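Local coordinates for putative dioxygenase (1H-3-hydroxy-4-oxoquinaldine 2,4-dioxygenase) (Mycobacteroides abscessus subsp. abscessus, PDB 6RA3), which cleaves the ring of the Pseudomonas quinolone signal PQS with dioxygen, giving N-octanoylanthranilate and carbon monoxide, at residues A47-H59 with E73-V87. Residues are numbered along the deposited sequence; the frame is centred on the assembly and turned at random.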
loop_
_atom_site.group_PDB
_atom_site.type_symbol
_atom_site.label_atom_id
_atom_site.label_comp_id
_atom_site.label_asym_id
_atom_site.label_seq_id
_atom_site.Cartn_x
_atom_site.Cartn_y
_atom_site.Cartn_z
ATOM N N ALA A 47 -10.457 -5.510 18.091
ATOM C CA ALA A 47 -10.712 -6.602 19.023
ATOM C C ALA A 47 -12.134 -6.552 19.546
ATOM O O ALA A 47 -12.702 -7.592 19.884
ATOM C CB ALA A 47 -9.721 -6.550 20.179
ATOM N N ALA A 48 -12.739 -5.363 19.582
ATOM C CA ALA A 48 -14.059 -5.211 20.175
ATOM C C ALA A 48 -15.182 -5.369 19.159
ATOM O O ALA A 48 -16.202 -5.996 19.456
ATOM C CB ALA A 48 -14.149 -3.843 20.870
ATOM N N GLN A 49 -15.017 -4.832 17.954
ATOM C CA GLN A 49 -16.082 -4.811 16.965
ATOM C C GLN A 49 -15.462 -4.748 15.585
ATOM O O GLN A 49 -14.320 -4.339 15.433
ATOM C CB GLN A 49 -17.005 -3.589 17.107
ATOM C CG GLN A 49 -17.561 -3.297 18.493
ATOM C CD GLN A 49 -18.630 -4.294 18.940
ATOM O OE1 GLN A 49 -19.377 -4.861 18.119
ATOM N NE2 GLN A 49 -18.710 -4.505 20.255
ATOM N N ARG A 50 -16.247 -5.105 14.579
ATOM C CA ARG A 50 -15.872 -4.745 13.224
ATOM C C ARG A 50 -15.608 -3.259 13.212
ATOM O O ARG A 50 -16.445 -2.473 13.666
ATOM C CB ARG A 50 -16.974 -5.089 12.227
ATOM C CG ARG A 50 -16.651 -4.775 10.739
ATOM C CD ARG A 50 -17.858 -5.016 9.838
ATOM N NE ARG A 50 -17.541 -4.843 8.435
ATOM C CZ ARG A 50 -18.410 -4.987 7.446
ATOM N NH1 ARG A 50 -19.660 -5.288 7.693
ATOM N NH2 ARG A 50 -18.010 -4.830 6.193
ATOM N N THR A 51 -14.415 -2.890 12.753
ATOM C CA THR A 51 -13.982 -1.504 12.652
ATOM C C THR A 51 -13.693 -1.167 11.192
ATOM O O THR A 51 -12.926 -1.873 10.527
ATOM C CB THR A 51 -12.757 -1.304 13.519
ATOM O OG1 THR A 51 -13.132 -1.523 14.884
ATOM C CG2 THR A 51 -12.166 0.111 13.343
ATOM N N VAL A 52 -14.334 -0.109 10.694
ATOM C CA VAL A 52 -14.157 0.406 9.334
ATOM C C VAL A 52 -13.543 1.791 9.483
ATOM O O VAL A 52 -14.183 2.700 10.031
ATOM C CB VAL A 52 -15.487 0.474 8.559
ATOM C CG1 VAL A 52 -15.311 1.210 7.212
ATOM C CG2 VAL A 52 -16.080 -0.883 8.340
ATOM N N ARG A 53 -12.300 1.950 9.044
ATOM C CA ARG A 53 -11.647 3.255 9.057
ATOM C C ARG A 53 -11.855 3.915 7.698
ATOM O O ARG A 53 -11.620 3.289 6.662
ATOM C CB ARG A 53 -10.162 3.139 9.379
ATOM C CG ARG A 53 -9.848 2.513 10.710
ATOM C CD ARG A 53 -8.391 2.681 11.049
ATOM N NE ARG A 53 -7.583 1.853 10.158
ATOM C CZ ARG A 53 -6.264 1.919 10.046
ATOM N NH1 ARG A 53 -5.560 2.787 10.763
ATOM N NH2 ARG A 53 -5.647 1.096 9.214
ATOM N N VAL A 54 -12.334 5.162 7.700
ATOM C CA VAL A 54 -12.798 5.816 6.484
ATOM C C VAL A 54 -11.974 7.070 6.233
ATOM O O VAL A 54 -11.722 7.860 7.144
ATOM C CB VAL A 54 -14.291 6.174 6.558
ATOM C CG1 VAL A 54 -14.702 6.970 5.334
ATOM C CG2 VAL A 54 -15.133 4.938 6.676
ATOM N N CYS A 55 -11.573 7.247 4.981
ATOM C CA CYS A 55 -10.884 8.443 4.522
ATOM C C CYS A 55 -11.893 9.348 3.828
ATOM O O CYS A 55 -12.824 8.866 3.189
ATOM C CB CYS A 55 -9.761 8.088 3.538
ATOM S SG CYS A 55 -8.321 7.253 4.208
ATOM N N TRP A 56 -11.722 10.666 3.983
ATOM C CA TRP A 56 -12.501 11.613 3.191
ATOM C C TRP A 56 -12.082 11.561 1.718
ATOM O O TRP A 56 -10.965 11.163 1.376
ATOM C CB TRP A 56 -12.304 13.039 3.716
ATOM C CG TRP A 56 -12.514 13.191 5.175
ATOM C CD1 TRP A 56 -11.607 13.644 6.097
ATOM C CD2 TRP A 56 -13.710 12.884 5.898
ATOM N NE1 TRP A 56 -12.175 13.644 7.346
ATOM C CE2 TRP A 56 -13.464 13.175 7.248
ATOM C CE3 TRP A 56 -14.971 12.395 5.526
ATOM C CZ2 TRP A 56 -14.433 12.987 8.238
ATOM C CZ3 TRP A 56 -15.921 12.199 6.511
ATOM C CH2 TRP A 56 -15.654 12.520 7.845
ATOM N N ARG A 57 -13.006 11.949 0.848
ATOM C CA ARG A 57 -12.673 12.169 -0.553
ATOM C C ARG A 57 -11.476 13.106 -0.654
ATOM O O ARG A 57 -11.282 13.988 0.179
ATOM C CB ARG A 57 -13.898 12.699 -1.326
ATOM C CG ARG A 57 -14.282 14.162 -1.099
ATOM C CD ARG A 57 -15.361 14.607 -2.069
ATOM N NE ARG A 57 -16.571 13.796 -2.049
ATOM C CZ ARG A 57 -17.607 14.012 -2.845
ATOM N NH1 ARG A 57 -17.572 14.998 -3.735
ATOM N NH2 ARG A 57 -18.681 13.245 -2.766
ATOM N N GLY A 58 -10.599 12.829 -1.621
ATOM C CA GLY A 58 -9.380 13.598 -1.765
ATOM C C GLY A 58 -8.307 13.341 -0.725
ATOM O O GLY A 58 -7.239 13.965 -0.795
ATOM N N HIS A 59 -8.549 12.452 0.244
ATOM C CA HIS A 59 -7.593 12.168 1.306
ATOM C C HIS A 59 -6.951 10.791 1.187
ATOM O O HIS A 59 -6.061 10.466 1.991
ATOM C CB HIS A 59 -8.278 12.262 2.689
ATOM C CG HIS A 59 -8.597 13.658 3.117
ATOM N ND1 HIS A 59 -9.543 14.434 2.484
ATOM C CD2 HIS A 59 -8.068 14.430 4.091
ATOM C CE1 HIS A 59 -9.609 15.614 3.076
ATOM N NE2 HIS A 59 -8.725 15.635 4.052
ATOM N N GLU A 73 -21.006 16.280 1.618
ATOM C CA GLU A 73 -20.336 15.244 0.833
ATOM C C GLU A 73 -19.617 14.240 1.740
ATOM O O GLU A 73 -19.620 13.040 1.469
ATOM C CB GLU A 73 -19.344 15.887 -0.149
ATOM C CG GLU A 73 -19.978 16.536 -1.356
ATOM C CD GLU A 73 -20.795 17.783 -1.007
ATOM O OE1 GLU A 73 -20.357 18.554 -0.120
ATOM O OE2 GLU A 73 -21.885 17.973 -1.604
ATOM N N MET A 74 -18.980 14.713 2.801
ATOM C CA MET A 74 -18.288 13.802 3.707
ATOM C C MET A 74 -19.261 12.779 4.293
ATOM O O MET A 74 -18.948 11.586 4.379
ATOM C CB MET A 74 -17.588 14.615 4.794
ATOM C CG MET A 74 -16.351 15.369 4.290
ATOM S SD MET A 74 -15.976 16.847 5.252
ATOM C CE MET A 74 -14.673 16.275 6.309
ATOM N N ALA A 75 -20.476 13.219 4.611
ATOM C CA ALA A 75 -21.527 12.364 5.140
ATOM C C ALA A 75 -22.176 11.500 4.068
ATOM O O ALA A 75 -22.485 10.325 4.314
ATOM C CB ALA A 75 -22.592 13.231 5.809
ATOM N N ALA A 76 -22.411 12.056 2.884
ATOM C CA ALA A 76 -22.996 11.261 1.821
ATOM C C ALA A 76 -22.040 10.155 1.400
ATOM O O ALA A 76 -22.485 9.063 1.051
ATOM C CB ALA A 76 -23.354 12.141 0.618
ATOM N N ASP A 77 -20.723 10.437 1.410
ATOM C CA ASP A 77 -19.720 9.450 0.987
ATOM C C ASP A 77 -19.583 8.333 2.019
ATOM O O ASP A 77 -19.493 7.150 1.664
ATOM C CB ASP A 77 -18.324 10.072 0.813
ATOM C CG ASP A 77 -18.226 11.109 -0.300
ATOM O OD1 ASP A 77 -17.205 11.835 -0.280
ATOM O OD2 ASP A 77 -19.115 11.188 -1.167
ATOM N N THR A 78 -19.477 8.709 3.300
ATOM C CA THR A 78 -19.289 7.737 4.363
ATOM C C THR A 78 -20.492 6.825 4.458
ATOM O O THR A 78 -20.344 5.604 4.587
ATOM C CB THR A 78 -19.046 8.461 5.685
ATOM O OG1 THR A 78 -17.837 9.221 5.605
ATOM C CG2 THR A 78 -18.946 7.464 6.874
ATOM N N ILE A 79 -21.695 7.397 4.353
ATOM C CA ILE A 79 -22.910 6.593 4.366
ATOM C C ILE A 79 -22.969 5.687 3.148
ATOM O O ILE A 79 -23.409 4.532 3.236
ATOM C CB ILE A 79 -24.155 7.500 4.446
ATOM C CG1 ILE A 79 -24.184 8.250 5.780
ATOM C CG2 ILE A 79 -25.427 6.670 4.233
ATOM C CD1 ILE A 79 -25.288 9.286 5.890
ATOM N N GLY A 80 -22.587 6.200 1.982
ATOM C CA GLY A 80 -22.650 5.372 0.789
ATOM C C GLY A 80 -21.695 4.197 0.877
ATOM O O GLY A 80 -22.005 3.091 0.417
ATOM N N LEU A 81 -20.524 4.424 1.477
ATOM C CA LEU A 81 -19.552 3.352 1.680
ATOM C C LEU A 81 -20.106 2.286 2.622
ATOM O O LEU A 81 -19.972 1.087 2.365
ATOM C CB LEU A 81 -18.256 3.922 2.248
ATOM C CG LEU A 81 -17.104 2.924 2.354
ATOM C CD1 LEU A 81 -16.493 2.697 0.969
ATOM C CD2 LEU A 81 -16.086 3.402 3.324
ATOM N N LEU A 82 -20.743 2.702 3.712
ATOM C CA LEU A 82 -21.234 1.733 4.694
ATOM C C LEU A 82 -22.366 0.863 4.127
ATOM O O LEU A 82 -22.400 -0.359 4.365
ATOM C CB LEU A 82 -21.654 2.479 5.958
ATOM C CG LEU A 82 -20.466 3.192 6.603
ATOM C CD1 LEU A 82 -20.843 4.202 7.738
ATOM C CD2 LEU A 82 -19.440 2.215 7.183
ATOM N N ASP A 83 -23.293 1.466 3.374
ATOM C CA ASP A 83 -24.296 0.702 2.641
ATOM C C ASP A 83 -23.651 -0.303 1.692
ATOM O O ASP A 83 -24.124 -1.433 1.574
ATOM C CB ASP A 83 -25.205 1.642 1.857
ATOM C CG ASP A 83 -26.075 2.527 2.758
ATOM O OD1 ASP A 83 -26.055 2.350 3.999
ATOM O OD2 ASP A 83 -26.763 3.420 2.211
ATOM N N ALA A 84 -22.577 0.095 0.996
ATOM C CA ALA A 84 -21.898 -0.823 0.092
ATOM C C ALA A 84 -21.224 -1.961 0.861
ATOM O O ALA A 84 -21.186 -3.103 0.384
ATOM C CB ALA A 84 -20.872 -0.070 -0.761
ATOM N N LEU A 85 -20.692 -1.674 2.046
ATOM C CA LEU A 85 -20.045 -2.690 2.878
ATOM C C LEU A 85 -21.025 -3.456 3.767
ATOM O O LEU A 85 -20.584 -4.217 4.642
ATOM C CB LEU A 85 -18.979 -2.053 3.747
ATOM C CG LEU A 85 -17.800 -1.394 3.018
ATOM C CD1 LEU A 85 -16.969 -0.567 3.980
ATOM C CD2 LEU A 85 -16.935 -2.445 2.346
ATOM N N GLU A 86 -22.324 -3.281 3.526
ATOM C CA GLU A 86 -23.424 -3.817 4.332
ATOM C C GLU A 86 -23.155 -3.698 5.828
ATOM O O GLU A 86 -23.295 -4.653 6.604
ATOM C CB GLU A 86 -23.713 -5.256 3.952
ATOM C CG GLU A 86 -24.029 -5.428 2.504
ATOM C CD GLU A 86 -24.112 -6.894 2.126
ATOM O OE1 GLU A 86 -25.056 -7.585 2.606
ATOM O OE2 GLU A 86 -23.213 -7.341 1.364
ATOM N N VAL A 87 -22.776 -2.499 6.234
ATOM C CA VAL A 87 -22.724 -2.141 7.639
ATOM C C VAL A 87 -24.122 -1.683 8.008
ATOM O O VAL A 87 -24.673 -0.785 7.366
ATOM C CB VAL A 87 -21.691 -1.046 7.900
ATOM C CG1 VAL A 87 -21.827 -0.522 9.319
ATOM C CG2 VAL A 87 -20.286 -1.594 7.654
HETATM O O HOH W 1 -15.803 9.596 3.181
HETATM O O HOH W 2 -15.875 12.005 1.758
#
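The NE-H and one NH2 hydrogen of Arg57 meet the two carboxylate oxygens of Asp77, a compact example of a salt bridge tying a loop to a helix: NE to OD1 2.7 Å, NH2 to OD2 2.6 Å, each oxygen accepting through its syn lone pair, close to the guanidinium plane. A bend in the arginine chain (chi3 56°) turns the group back to the carboxylate, while Glu73 CB lies over one guanidinium face; Asn8 is a second partner of Asp77 OD2. At the far end, extended Arg50 donates a hydrogen bond from NH2 to a lone pair of Leu85 O (3.1 Å), somewhat out of the guanidinium plane, and NH2 also salt-bridges Asp16. Leu85 lies in the Schellman motif closing the helix (Val87 N to Leu82 O; Glu86 N to Asp83 O, weak). Strand 51-54, helix 71-84 and strand 90-95 form a beta-alpha-beta crossover over strand 24-28, as in the alpha/beta hydrolase fold; residues 73-84 run roughly antiparallel to strand 51-54 (144°). Between the polar ends, Val54 CG2 meets Leu81 CD2 tip to tip at 3.8 Å, Val52 CG1 and Leu85 CD1 similarly at 4.0 Å. Beyond, Met74 CE makes a CH-pi contact with Trp56, whose NE1 hydrogen-bonds Ser29 O; SD stands farther off above the six-membered ring (Met-aromatic). A water joins Cys55 O to Thr78 OG1.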